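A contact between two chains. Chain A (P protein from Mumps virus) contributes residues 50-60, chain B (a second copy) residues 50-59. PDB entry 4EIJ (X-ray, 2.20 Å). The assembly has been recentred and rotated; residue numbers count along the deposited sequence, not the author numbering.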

# COMPACT_ATOMS: atom_id res chain seq x y z
N THR A 50 -0.87 -5.14 -24.81
CA THR A 50 -0.97 -6.28 -25.71
C THR A 50 -2.42 -6.58 -26.11
O THR A 50 -2.70 -6.84 -27.28
CB THR A 50 -0.34 -7.53 -25.09
OG1 THR A 50 1.06 -7.31 -24.91
CG2 THR A 50 -0.55 -8.74 -26.00
N LEU A 51 -3.33 -6.53 -25.14
CA LEU A 51 -4.74 -6.77 -25.47
C LEU A 51 -5.28 -5.71 -26.44
O LEU A 51 -6.03 -6.03 -27.35
CB LEU A 51 -5.62 -6.84 -24.23
CG LEU A 51 -5.71 -8.22 -23.58
CD1 LEU A 51 -6.53 -8.17 -22.30
CD2 LEU A 51 -6.30 -9.22 -24.56
N ALA A 52 -4.93 -4.45 -26.21
CA ALA A 52 -5.43 -3.36 -27.03
C ALA A 52 -4.87 -3.52 -28.44
O ALA A 52 -5.55 -3.25 -29.43
CB ALA A 52 -5.04 -2.02 -26.45
N THR A 53 -3.63 -3.98 -28.51
CA THR A 53 -2.97 -4.23 -29.78
C THR A 53 -3.70 -5.34 -30.53
O THR A 53 -3.99 -5.20 -31.71
CB THR A 53 -1.48 -4.63 -29.58
OG1 THR A 53 -0.77 -3.54 -28.98
CG2 THR A 53 -0.83 -4.96 -30.92
N ILE A 54 -4.01 -6.42 -29.82
CA ILE A 54 -4.77 -7.54 -30.39
C ILE A 54 -6.13 -7.07 -30.92
O ILE A 54 -6.50 -7.40 -32.04
CB ILE A 54 -4.91 -8.70 -29.37
CG1 ILE A 54 -3.54 -9.33 -29.12
CG2 ILE A 54 -5.86 -9.76 -29.88
CD1 ILE A 54 -3.52 -10.35 -28.00
N GLU A 55 -6.85 -6.27 -30.14
CA GLU A 55 -8.07 -5.67 -30.64
C GLU A 55 -7.86 -5.00 -32.01
O GLU A 55 -8.68 -5.15 -32.91
CB GLU A 55 -8.63 -4.65 -29.66
CG GLU A 55 -9.85 -3.91 -30.19
CD GLU A 55 -10.33 -2.82 -29.24
OE1 GLU A 55 -10.75 -1.75 -29.72
OE2 GLU A 55 -10.28 -3.04 -28.01
N GLY A 56 -6.76 -4.26 -32.16
CA GLY A 56 -6.49 -3.54 -33.39
C GLY A 56 -6.15 -4.46 -34.55
O GLY A 56 -6.59 -4.23 -35.68
N MET A 57 -5.36 -5.49 -34.27
CA MET A 57 -5.03 -6.52 -35.26
C MET A 57 -6.26 -7.24 -35.79
O MET A 57 -6.31 -7.59 -36.96
CB MET A 57 -4.07 -7.55 -34.66
CG MET A 57 -2.69 -7.00 -34.36
SD MET A 57 -1.62 -8.19 -33.54
CE MET A 57 -1.61 -9.52 -34.74
N MET A 58 -7.23 -7.48 -34.92
CA MET A 58 -8.46 -8.17 -35.31
C MET A 58 -9.37 -7.30 -36.16
O MET A 58 -10.06 -7.81 -37.04
CB MET A 58 -9.23 -8.63 -34.08
CG MET A 58 -8.54 -9.74 -33.30
SD MET A 58 -9.40 -10.13 -31.78
CE MET A 58 -10.94 -10.77 -32.42
N ALA A 59 -9.40 -6.00 -35.89
CA ALA A 59 -10.28 -5.09 -36.61
C ALA A 59 -9.86 -4.96 -38.07
O ALA A 59 -8.67 -4.98 -38.39
CB ALA A 59 -10.30 -3.72 -35.94
N THR A 60 -10.83 -4.83 -38.96
CA THR A 60 -10.57 -4.57 -40.37
C THR A 60 -10.48 -3.07 -40.58
O THR A 60 -11.41 -2.34 -40.26
CB THR A 60 -11.72 -5.10 -41.26
OG1 THR A 60 -11.85 -6.51 -41.07
CG2 THR A 60 -11.47 -4.79 -42.75
N THR B 50 -11.31 -3.50 -22.84
CA THR B 50 -10.71 -4.11 -24.01
C THR B 50 -11.22 -5.55 -24.22
O THR B 50 -11.54 -5.92 -25.35
CB THR B 50 -9.18 -4.10 -23.91
OG1 THR B 50 -8.72 -2.76 -23.70
CG2 THR B 50 -8.54 -4.67 -25.19
N LEU B 51 -11.32 -6.34 -23.15
CA LEU B 51 -11.82 -7.71 -23.29
C LEU B 51 -13.25 -7.72 -23.79
O LEU B 51 -13.62 -8.57 -24.61
CB LEU B 51 -11.78 -8.47 -21.96
CG LEU B 51 -10.45 -9.05 -21.49
CD1 LEU B 51 -10.62 -9.59 -20.08
CD2 LEU B 51 -9.97 -10.14 -22.45
N ALA B 52 -14.05 -6.79 -23.28
CA ALA B 52 -15.45 -6.71 -23.67
C ALA B 52 -15.59 -6.36 -25.15
O ALA B 52 -16.50 -6.83 -25.82
CB ALA B 52 -16.18 -5.69 -22.81
N THR B 53 -14.70 -5.53 -25.67
CA THR B 53 -14.75 -5.17 -27.08
C THR B 53 -14.39 -6.41 -27.91
O THR B 53 -15.10 -6.77 -28.84
CB THR B 53 -13.81 -4.00 -27.41
OG1 THR B 53 -14.29 -2.82 -26.75
CG2 THR B 53 -13.77 -3.74 -28.94
N ILE B 54 -13.29 -7.06 -27.54
CA ILE B 54 -12.88 -8.30 -28.20
C ILE B 54 -13.99 -9.36 -28.15
O ILE B 54 -14.22 -10.06 -29.13
CB ILE B 54 -11.56 -8.85 -27.63
CG1 ILE B 54 -10.45 -7.80 -27.81
CG2 ILE B 54 -11.17 -10.15 -28.36
CD1 ILE B 54 -9.15 -8.13 -27.11
N GLU B 55 -14.70 -9.44 -27.03
CA GLU B 55 -15.84 -10.34 -26.92
C GLU B 55 -16.96 -9.99 -27.89
O GLU B 55 -17.53 -10.87 -28.53
CB GLU B 55 -16.35 -10.43 -25.47
CG GLU B 55 -15.45 -11.30 -24.62
CD GLU B 55 -15.72 -11.19 -23.12
OE1 GLU B 55 -16.45 -10.26 -22.71
OE2 GLU B 55 -15.20 -12.03 -22.36
N GLY B 56 -17.28 -8.70 -28.00
CA GLY B 56 -18.24 -8.24 -29.00
C GLY B 56 -17.81 -8.64 -30.41
O GLY B 56 -18.61 -9.11 -31.21
N MET B 57 -16.52 -8.47 -30.71
CA MET B 57 -15.97 -8.88 -32.00
C MET B 57 -16.20 -10.37 -32.23
O MET B 57 -16.71 -10.77 -33.28
CB MET B 57 -14.47 -8.58 -32.07
CG MET B 57 -14.11 -7.11 -32.17
SD MET B 57 -12.33 -6.81 -32.15
CE MET B 57 -12.25 -5.20 -32.92
N MET B 58 -15.83 -11.19 -31.25
CA MET B 58 -15.92 -12.64 -31.41
C MET B 58 -17.36 -13.12 -31.54
O MET B 58 -17.61 -14.17 -32.13
CB MET B 58 -15.20 -13.36 -30.27
CG MET B 58 -13.70 -13.18 -30.29
SD MET B 58 -13.04 -13.60 -31.91
CE MET B 58 -13.54 -15.31 -32.05
N ALA B 59 -18.29 -12.35 -30.98
CA ALA B 59 -19.69 -12.75 -30.98
C ALA B 59 -20.32 -12.56 -32.35
O ALA B 59 -21.34 -13.18 -32.66
CB ALA B 59 -20.47 -11.96 -29.93
O HOH W 1 -12.09 -0.98 -26.60

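Where two helices run side by side in nearly the same direction, residues spaced three or four apart can pack into a largely apolar seam, and this pair from the mumps virus P protein shows how a charged residue can be built into one. The axes approach to 9.6 Å and cross at 24°, close enough for side chains to interleave. At the centre, Leu A51 and Met A58, two helical turns apart, point toward chain B and touch Ile B54 from both ends: Leu A51 CD2 lies 4.0 Å from Ile B54 CD1, and Met A58 SD 3.9 Å from Ile B54 CG2. Leu A51 CD1 also meets Leu B51 CD2 at 4.0 Å, while Met A58 CE packs 3.6 Å from Met B58 SD. Further along, the extended Met B57 carries its CE to 3.9 Å from Ala A59 CB, where chain A leaves its helix.

Between these layers sits Glu A55, a knob among Thr B50, Thr B53, Ile B54 and Met B57. Its chi1 and chi2 are both t, so the aliphatic stem lies against chain B: Glu A55 CG is 3.9 Å from Met B57 CE. No direct hydrogen bond crosses the contact. Instead, at its polar edge, a water O donates to Glu A55 OE2 (3.1 Å) and hydrogen-bonds Thr B53 OG1 (2.9 Å).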